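Local coordinates for protein CbbY (Rhodobacter sphaeroides, PDB 4UAS) that dephosphorylates xylulose 1,5-bisphosphate, a potent Rubisco inhibitor made by Rubisco itself, using a magnesium ion, at residues 155-160 with 187-192. Sequence-based numbering, arbitrary orientation. Where two conformers were deposited one is given.
Sequences DIYRLA and AGLRCI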
loop_
_atom_site.group_PDB
_atom_site.type_symbol
_atom_site.label_atom_id
_atom_site.label_comp_id
_atom_site.label_asym_id
_atom_site.label_seq_id
_atom_site.Cartn_x
_atom_site.Cartn_y
_atom_site.Cartn_z
ATOM N N ASP A 155 5.618 -9.009 -9.161
ATOM C CA ASP A 155 4.552 -9.222 -10.139
ATOM C C ASP A 155 3.523 -8.097 -10.202
ATOM O O ASP A 155 3.057 -7.799 -11.298
ATOM C CB ASP A 155 3.943 -10.576 -9.917
ATOM C CG ASP A 155 4.927 -11.725 -10.363
ATOM O OD1 ASP A 155 5.958 -11.395 -11.044
ATOM O OD2 ASP A 155 4.621 -12.886 -10.112
ATOM N N ILE A 156 3.134 -7.478 -9.094
ATOM C CA ILE A 156 2.134 -6.444 -9.146
ATOM C C ILE A 156 2.669 -5.215 -9.920
ATOM O O ILE A 156 1.911 -4.531 -10.621
ATOM C CB ILE A 156 1.668 -6.053 -7.730
ATOM C CG1 ILE A 156 0.342 -5.302 -7.769
ATOM C CG2 ILE A 156 2.741 -5.362 -6.920
ATOM C CD1 ILE A 156 -0.837 -6.137 -8.285
ATOM N N TYR A 157 3.959 -4.894 -9.780
ATOM C CA TYR A 157 4.575 -3.842 -10.555
ATOM C C TYR A 157 4.683 -4.177 -12.015
ATOM O O TYR A 157 4.479 -3.336 -12.889
ATOM C CB TYR A 157 5.944 -3.451 -9.977
ATOM C CG TYR A 157 5.897 -2.541 -8.756
ATOM C CD1 TYR A 157 6.183 -2.969 -7.490
ATOM C CD2 TYR A 157 5.589 -1.204 -8.928
ATOM C CE1 TYR A 157 6.159 -2.090 -6.401
ATOM C CE2 TYR A 157 5.562 -0.326 -7.879
ATOM C CZ TYR A 157 5.822 -0.760 -6.609
ATOM O OH TYR A 157 5.832 0.142 -5.591
ATOM N N ARG A 158 5.030 -5.433 -12.324
ATOM C CA ARG A 158 5.033 -5.885 -13.727
ATOM C C ARG A 158 3.669 -5.766 -14.364
ATOM O O ARG A 158 3.571 -5.352 -15.534
ATOM C CB ARG A 158 5.556 -7.307 -13.799
ATOM C CG ARG A 158 7.017 -7.432 -13.384
ATOM C CD ARG A 158 7.516 -8.856 -13.333
ATOM N NE ARG A 158 8.924 -8.899 -12.992
ATOM C CZ ARG A 158 9.510 -9.769 -12.209
ATOM N NH1 ARG A 158 8.831 -10.740 -11.576
ATOM N NH2 ARG A 158 10.809 -9.652 -12.049
ATOM N N LEU A 159 2.625 -6.087 -13.624
ATOM C CA LEU A 159 1.247 -5.922 -14.132
ATOM C C LEU A 159 0.991 -4.458 -14.436
ATOM O O LEU A 159 0.525 -4.091 -15.516
ATOM C CB LEU A 159 0.270 -6.477 -13.094
ATOM C CG LEU A 159 -1.191 -6.109 -13.310
ATOM C CD1 LEU A 159 -1.726 -6.499 -14.633
ATOM C CD2 LEU A 159 -2.036 -6.555 -12.138
ATOM N N ALA A 160 1.271 -3.567 -13.461
ATOM C CA ALA A 160 1.014 -2.167 -13.637
ATOM C C ALA A 160 1.758 -1.621 -14.839
ATOM O O ALA A 160 1.206 -0.806 -15.610
ATOM C CB ALA A 160 1.407 -1.421 -12.369
ATOM N N ALA A 187 11.100 -5.278 -10.603
ATOM C CA ALA A 187 10.417 -4.871 -11.818
ATOM C C ALA A 187 11.239 -3.883 -12.642
ATOM O O ALA A 187 10.780 -3.384 -13.637
ATOM C CB ALA A 187 9.043 -4.312 -11.469
ATOM N N GLY A 188 12.480 -3.624 -12.227
ATOM C CA GLY A 188 13.381 -2.747 -12.961
ATOM C C GLY A 188 13.192 -1.275 -12.687
ATOM O O GLY A 188 13.684 -0.434 -13.450
ATOM N N LEU A 189 12.479 -0.928 -11.613
ATOM C CA LEU A 189 12.135 0.465 -11.336
ATOM C C LEU A 189 13.092 1.085 -10.340
ATOM O O LEU A 189 13.427 0.509 -9.310
ATOM C CB LEU A 189 10.711 0.501 -10.705
ATOM C CG LEU A 189 9.596 0.149 -11.680
ATOM C CD1 LEU A 189 8.353 -0.178 -10.936
ATOM C CD2 LEU A 189 9.358 1.284 -12.636
ATOM N N ARG A 190 13.442 2.312 -10.631
ATOM C CA ARG A 190 13.942 3.189 -9.591
ATOM C C ARG A 190 12.868 3.405 -8.542
ATOM O O ARG A 190 11.672 3.432 -8.841
ATOM C CB ARG A 190 14.418 4.476 -10.170
ATOM C CG ARG A 190 15.779 4.254 -10.998
ATOM C CD ARG A 190 16.487 5.482 -11.482
ATOM N NE ARG A 190 15.484 6.303 -12.174
ATOM C CZ ARG A 190 14.948 7.450 -11.748
ATOM N NH1 ARG A 190 15.228 7.867 -10.513
ATOM N NH2 ARG A 190 14.048 8.103 -12.512
ATOM N N CYS A 191 13.296 3.555 -7.295
ATOM C CA CYS A 191 12.334 3.557 -6.193
ATOM C C CYS A 191 12.792 4.574 -5.116
ATOM O O CYS A 191 13.926 4.551 -4.672
ATOM C CB CYS A 191 12.242 2.162 -5.594
ATOM S SG CYS A 191 11.015 2.005 -4.267
ATOM N N ILE A 192 11.865 5.480 -4.825
ATOM C CA ILE A 192 11.996 6.482 -3.746
ATOM C C ILE A 192 11.251 5.959 -2.534
ATOM O O ILE A 192 10.063 5.695 -2.635
ATOM C CB ILE A 192 11.274 7.754 -4.146
ATOM C CG1 ILE A 192 11.673 8.203 -5.554
ATOM C CG2 ILE A 192 11.558 8.819 -3.098
ATOM C CD1 ILE A 192 13.153 8.374 -5.717
#
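The ring of Tyr-157 is met obliquely on its CG-CD2 side by the CD1 methyl of Leu-189, 3.6 Å from CD2 and 4.0 Å from CG. Just behind the ring, CB of Tyr-157 touches CB of Ala-187 at 3.5 Å; alanine suits this place because a single methyl lets helix 155-164 come close to the end of helix 178-186. At its edge and in its plane, the Arg-158 guanidinium meets Asp-155: NH1 bonds to OD1 at 3.0 Å (152°), nearly along the C-O axis, a salt bridge between residues three apart. The Arg-158 chain, extended from CG to NE, passes Ala-187 with CG 4.2 Å from its CB, and NH2 bonds weakly to Gly-186 O. Gly-188, C' residue of the Schellman motif ending helix 178-186, takes positive phi (83°) without side-chain strain. Leu-189 follows, its CD1 anti to CA (chi2 164°), so that its branched apolar end reaches the ring. No hydrogen bond joins 155-160 to 187-192: on this flank of the HAD-type Rossmann-like core, methyls pack the buried tyrosine without directional bonds, while its OH hydrogen-bonds to Glu-175, consistent with setting the ring's position near Asp-8, the inferred nucleophile.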